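Local coordinates for protein Nsp15 (Middle East respiratory syndrome-related coronavirus, PDB 5YVD) that probably cleaves RNA at uridylates, as an endoribonuclease of the coronavirus EndoU family that assembles into a hexamer, at residues Leu296-Phe299 with Val300-Leu303; Tyr222-Asn226 with Tyr227-His231. All coordinates share one frame; numbering follows the deposited sequence.

Contact 1: residues Leu296-Phe299 with Val300-Leu303; sequences LDDF and VMIL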
loop_
_atom_site.group_PDB
_atom_site.type_symbol
_atom_site.label_atom_id
_atom_site.label_comp_id
_atom_site.label_asym_id
_atom_site.label_seq_id
_atom_site.Cartn_x
_atom_site.Cartn_y
_atom_site.Cartn_z
ATOM N N LEU A 296 -29.202 26.919 24.711
ATOM C CA LEU A 296 -28.740 27.413 26.016
ATOM C C LEU A 296 -29.899 27.528 27.014
ATOM O O LEU A 296 -29.746 27.216 28.193
ATOM C CB LEU A 296 -28.044 28.755 25.866
ATOM C CG LEU A 296 -27.685 29.547 27.123
ATOM C CD1 LEU A 296 -26.610 28.845 27.934
ATOM C CD2 LEU A 296 -27.231 30.934 26.715
ATOM N N ASP A 297 -31.058 27.958 26.527
ATOM C CA ASP A 297 -32.261 27.996 27.346
ATOM C C ASP A 297 -32.558 26.631 27.966
ATOM O O ASP A 297 -32.940 26.521 29.130
ATOM C CB ASP A 297 -33.471 28.408 26.515
ATOM C CG ASP A 297 -33.275 29.716 25.799
ATOM O OD1 ASP A 297 -33.866 30.706 26.253
ATOM O OD2 ASP A 297 -32.546 29.743 24.784
ATOM N N ASP A 298 -32.391 25.584 27.184
ATOM C CA ASP A 298 -32.652 24.245 27.704
ATOM C C ASP A 298 -31.631 23.834 28.796
ATOM O O ASP A 298 -31.982 23.210 29.819
ATOM C CB ASP A 298 -32.686 23.251 26.539
ATOM C CG ASP A 298 -33.873 23.490 25.605
ATOM O OD1 ASP A 298 -34.913 24.019 26.064
ATOM O OD2 ASP A 298 -33.782 23.117 24.421
ATOM N N PHE A 299 -30.369 24.197 28.580
ATOM C CA PHE A 299 -29.328 23.949 29.572
ATOM C C PHE A 299 -29.610 24.715 30.858
ATOM O O PHE A 299 -29.398 24.204 31.950
ATOM C CB PHE A 299 -27.987 24.378 29.012
ATOM C CG PHE A 299 -26.822 24.101 29.921
ATOM C CD1 PHE A 299 -26.251 22.850 29.964
ATOM C CD2 PHE A 299 -26.266 25.113 30.688
ATOM C CE1 PHE A 299 -25.160 22.600 30.764
ATOM C CE2 PHE A 299 -25.169 24.876 31.493
ATOM C CZ PHE A 299 -24.612 23.616 31.526
ATOM N N VAL A 300 -30.096 25.939 30.724
ATOM C CA VAL A 300 -30.440 26.736 31.894
ATOM C C VAL A 300 -31.637 26.110 32.652
ATOM O O VAL A 300 -31.651 26.004 33.873
ATOM C CB VAL A 300 -30.731 28.202 31.501
ATOM C CG1 VAL A 300 -31.310 28.970 32.679
ATOM C CG2 VAL A 300 -29.468 28.877 31.009
ATOM N N MET A 301 -32.628 25.677 31.907
ATOM C CA MET A 301 -33.798 25.060 32.499
ATOM C C MET A 301 -33.383 23.887 33.389
ATOM O O MET A 301 -33.846 23.763 34.515
ATOM C CB MET A 301 -34.727 24.618 31.376
ATOM C CG MET A 301 -36.134 24.258 31.759
ATOM S SD MET A 301 -37.114 24.220 30.231
ATOM C CE MET A 301 -36.545 22.715 29.418
ATOM N N ILE A 302 -32.485 23.051 32.892
ATOM C CA ILE A 302 -32.070 21.868 33.621
ATOM C C ILE A 302 -31.418 22.218 34.949
ATOM O O ILE A 302 -31.682 21.582 35.976
ATOM C CB ILE A 302 -31.057 21.061 32.798
ATOM C CG1 ILE A 302 -31.791 20.353 31.673
ATOM C CG2 ILE A 302 -30.274 20.063 33.672
ATOM C CD1 ILE A 302 -30.867 19.758 30.645
ATOM N N LEU A 303 -30.532 23.207 34.920
ATOM C CA LEU A 303 -29.843 23.611 36.131
ATOM C C LEU A 303 -30.780 24.158 37.191
ATOM O O LEU A 303 -30.579 23.915 38.381
ATOM C CB LEU A 303 -28.827 24.685 35.801
ATOM C CG LEU A 303 -27.588 24.195 35.101
ATOM C CD1 LEU A 303 -26.669 25.383 34.954
ATOM C CD2 LEU A 303 -26.927 23.060 35.865
#

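Contact 2: residues Tyr222-Asn226 with Tyr227-His231; sequences YGLEN and YAFEH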
loop_
_atom_site.group_PDB
_atom_site.type_symbol
_atom_site.label_atom_id
_atom_site.label_comp_id
_atom_site.label_asym_id
_atom_site.label_seq_id
_atom_site.Cartn_x
_atom_site.Cartn_y
_atom_site.Cartn_z
ATOM N N TYR A 222 -30.105 37.108 33.632
ATOM C CA TYR A 222 -30.871 35.844 33.606
ATOM C C TYR A 222 -30.885 35.136 34.968
ATOM O O TYR A 222 -31.372 34.008 35.075
ATOM C CB TYR A 222 -30.353 34.921 32.485
ATOM C CG TYR A 222 -30.673 35.452 31.096
ATOM C CD1 TYR A 222 -29.694 36.061 30.317
ATOM C CD2 TYR A 222 -31.964 35.365 30.573
ATOM C CE1 TYR A 222 -29.991 36.573 29.063
ATOM C CE2 TYR A 222 -32.271 35.870 29.316
ATOM C CZ TYR A 222 -31.284 36.472 28.566
ATOM O OH TYR A 222 -31.567 37.003 27.330
ATOM N N GLY A 223 -30.375 35.807 36.006
ATOM C CA GLY A 223 -30.412 35.274 37.375
ATOM C C GLY A 223 -29.522 34.063 37.607
ATOM O O GLY A 223 -29.862 33.185 38.398
ATOM N N LEU A 224 -28.354 34.025 36.967
ATOM C CA LEU A 224 -27.493 32.836 37.067
ATOM C C LEU A 224 -26.402 32.908 38.142
ATOM O O LEU A 224 -25.502 32.092 38.176
ATOM C CB LEU A 224 -26.884 32.505 35.699
ATOM C CG LEU A 224 -27.919 32.195 34.608
ATOM C CD1 LEU A 224 -27.217 32.201 33.255
ATOM C CD2 LEU A 224 -28.643 30.872 34.836
ATOM N N GLU A 225 -26.504 33.862 39.039
ATOM C CA GLU A 225 -25.531 34.013 40.115
ATOM C C GLU A 225 -25.162 32.719 40.870
ATOM O O GLU A 225 -24.031 32.563 41.265
ATOM C CB GLU A 225 -26.026 35.081 41.094
ATOM C CG GLU A 225 -25.978 36.506 40.534
ATOM C CD GLU A 225 -27.268 36.967 39.869
ATOM O OE1 GLU A 225 -28.067 36.128 39.407
ATOM O OE2 GLU A 225 -27.490 38.192 39.781
ATOM N N ASN A 226 -26.096 31.789 41.050
ATOM C CA ASN A 226 -25.816 30.552 41.807
ATOM C C ASN A 226 -25.461 29.316 40.953
ATOM O O ASN A 226 -25.502 28.179 41.448
ATOM C CB ASN A 226 -27.023 30.209 42.694
ATOM C CG ASN A 226 -27.212 31.177 43.857
ATOM O OD1 ASN A 226 -26.393 32.071 44.118
ATOM N ND2 ASN A 226 -28.300 30.981 44.579
ATOM N N TYR A 227 -25.093 29.534 39.691
ATOM C CA TYR A 227 -24.982 28.447 38.729
ATOM C C TYR A 227 -23.613 28.322 38.040
ATOM O O TYR A 227 -23.464 27.611 37.026
ATOM C CB TYR A 227 -26.113 28.592 37.704
ATOM C CG TYR A 227 -27.463 28.473 38.351
ATOM C CD1 TYR A 227 -27.988 27.237 38.668
ATOM C CD2 TYR A 227 -28.184 29.610 38.724
ATOM C CE1 TYR A 227 -29.218 27.122 39.305
ATOM C CE2 TYR A 227 -29.421 29.509 39.353
ATOM C CZ TYR A 227 -29.932 28.260 39.638
ATOM O OH TYR A 227 -31.152 28.140 40.249
ATOM N N ALA A 228 -22.616 29.002 38.588
ATOM C CA ALA A 228 -21.237 28.871 38.132
ATOM C C ALA A 228 -21.016 29.020 36.630
ATOM O O ALA A 228 -20.111 28.397 36.078
ATOM C CB ALA A 228 -20.688 27.528 38.589
ATOM N N PHE A 229 -21.802 29.854 35.960
ATOM C CA PHE A 229 -21.672 29.987 34.505
ATOM C C PHE A 229 -20.252 30.329 34.076
ATOM O O PHE A 229 -19.811 29.943 32.994
ATOM C CB PHE A 229 -22.664 31.014 33.947
ATOM C CG PHE A 229 -23.803 30.389 33.224
ATOM C CD1 PHE A 229 -24.135 30.787 31.937
ATOM C CD2 PHE A 229 -24.512 29.338 33.809
ATOM C CE1 PHE A 229 -25.171 30.162 31.254
ATOM C CE2 PHE A 229 -25.543 28.706 33.124
ATOM C CZ PHE A 229 -25.872 29.121 31.846
ATOM N N GLU A 230 -19.546 31.065 34.923
ATOM C CA GLU A 230 -18.175 31.461 34.652
ATOM C C GLU A 230 -17.371 30.193 34.379
ATOM O O GLU A 230 -16.762 30.045 33.311
ATOM C CB GLU A 230 -17.619 32.260 35.854
ATOM C CG GLU A 230 -16.961 33.616 35.578
ATOM C CD GLU A 230 -17.711 34.491 34.592
ATOM O OE1 GLU A 230 -18.392 35.430 35.037
ATOM O OE2 GLU A 230 -17.591 34.237 33.368
ATOM N N HIS A 231 -17.435 29.257 35.321
ATOM C CA HIS A 231 -16.732 27.969 35.194
ATOM C C HIS A 231 -17.338 27.088 34.091
ATOM O O HIS A 231 -16.637 26.658 33.169
ATOM C CB HIS A 231 -16.769 27.209 36.532
ATOM C CG HIS A 231 -15.898 25.992 36.570
ATOM N ND1 HIS A 231 -14.566 26.038 36.921
ATOM C CD2 HIS A 231 -16.169 24.697 36.310
ATOM C CE1 HIS A 231 -14.051 24.823 36.876
ATOM N NE2 HIS A 231 -15.006 23.990 36.511
#

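Contact 1: residues Leu296-Phe299 with Val300-Leu303
The amphipathic helix 296-304 of the EndoU-family domain brings Leu296, Phe299, Val300 and Leu303 together by i to i+4 contacts along its buried side. Phe299 and Leu303 make the closer of the two apolar pairs: ring atom CE2 of Phe299 lies 3.8 Å from CD1 of Leu303, and the methyl group meets the ring obliquely. The two side chains take different first torsions. Phe299 has CG anti to its own backbone N (chi1 -177°), whereas Leu303 has CG anti to its carbonyl carbon (chi1 -74°), which lays CG 3.6 Å from the carbonyl O of Phe299. One turn earlier, CD1 of Leu296 approaches CG2 of Val300 more loosely, at 4.2 Å, and the same CG2 rests 3.3 Å from Leu296 O. As a worked example of alpha-helical periodicity, the segment carries its backbone ladder beneath these pairs: Val300 N donates to Leu296 O at 2.9 Å, Met301 N to Asp297 O and Ile302 N to Asp298 O follow, and the rung from Leu303 N to Phe299 O is weak. The buried side packs on Met206 and Phe210 of helix 205-212 and on Val232 and Val233 of helix 229-234. Elsewhere on the helix, Asp298 and Met301 run side by side in the same direction; the bend of the methionine at chi3 (73°) leaves CE 4.0 Å from Asp298 OD1. Asp297, in the first turn, turns its carboxylate to Ser204, whose OG is hydrogen-bonded to OD2.

Contact 2: residues Tyr222-Asn226 with Tyr227-His231
Leu224 reaches across a tight turn to lay one methyl on the ring of Phe229, a compact illustration of how a helix-to-helix connection can fold upon itself. Its CD1 stands 3.5 Å from the centroid of the Phe229 ring and only 10° from the ring normal, a CH-pi contact centred over the face. The other branch serves a second aromatic: CD2 of Leu224 comes within 4.1 Å of CD2 of Tyr227, the two side chains crossing at about a right angle. With CG anti to its carbonyl carbon (chi1 -60°) and the chain extended at chi2, the two methyls of Leu224 are directed to different rings. Tyr227 adopts the same first torsion (chi1 -62°), and its ring folds back along the preceding backbone. Asn226 O lies over one face of that ring, while the carbonyl O of Gly223 sits at the edge, 3.8 Å from CE2 of Tyr227. Asn226 CB is on a face too, displaced toward the rim. Phe218 and Ile219 of helix 215-221 also touch the leucine, and Val335 of strand 334-340 touches Tyr227. Gly223 has a positive phi, a backbone conformation that glycine readily adopts, just after the chain leaves helix 215-221. A hydrogen bond from Tyr227 N to Leu224 O, 3.0 Å long, closes a type I beta turn from Leu224 to Tyr227, followed by Ala228 at the N-cap position of helix 229-234: a short connection, built on a type I turn, between helices 215-221 and 229-234 of the EndoU-family domain.

In the fold
Contact 2 precedes contact 1 in the chain, and the two meet in space with centres about 11 Å apart, so that a helix and an interhelical turn share one apolar interface. Phe229 is common ground: its CZ lies 3.7 Å from CG2 of Val300, and its CE1 is 3.9 Å from CD1 of Leu296. Val300 also uses its other methyl, CG1, 3.9 Å from Leu224 CD2. Farther along helix 296-304, Tyr227 CE1 packs 3.6 Å from Leu303 O, and Lys304 NZ is hydrogen-bonded to Tyr222 O, where helix 215-221 gives way to the loop. Both contacts belong to the EndoU-family endoribonuclease domain, and neither touches another subunit of the hexamer.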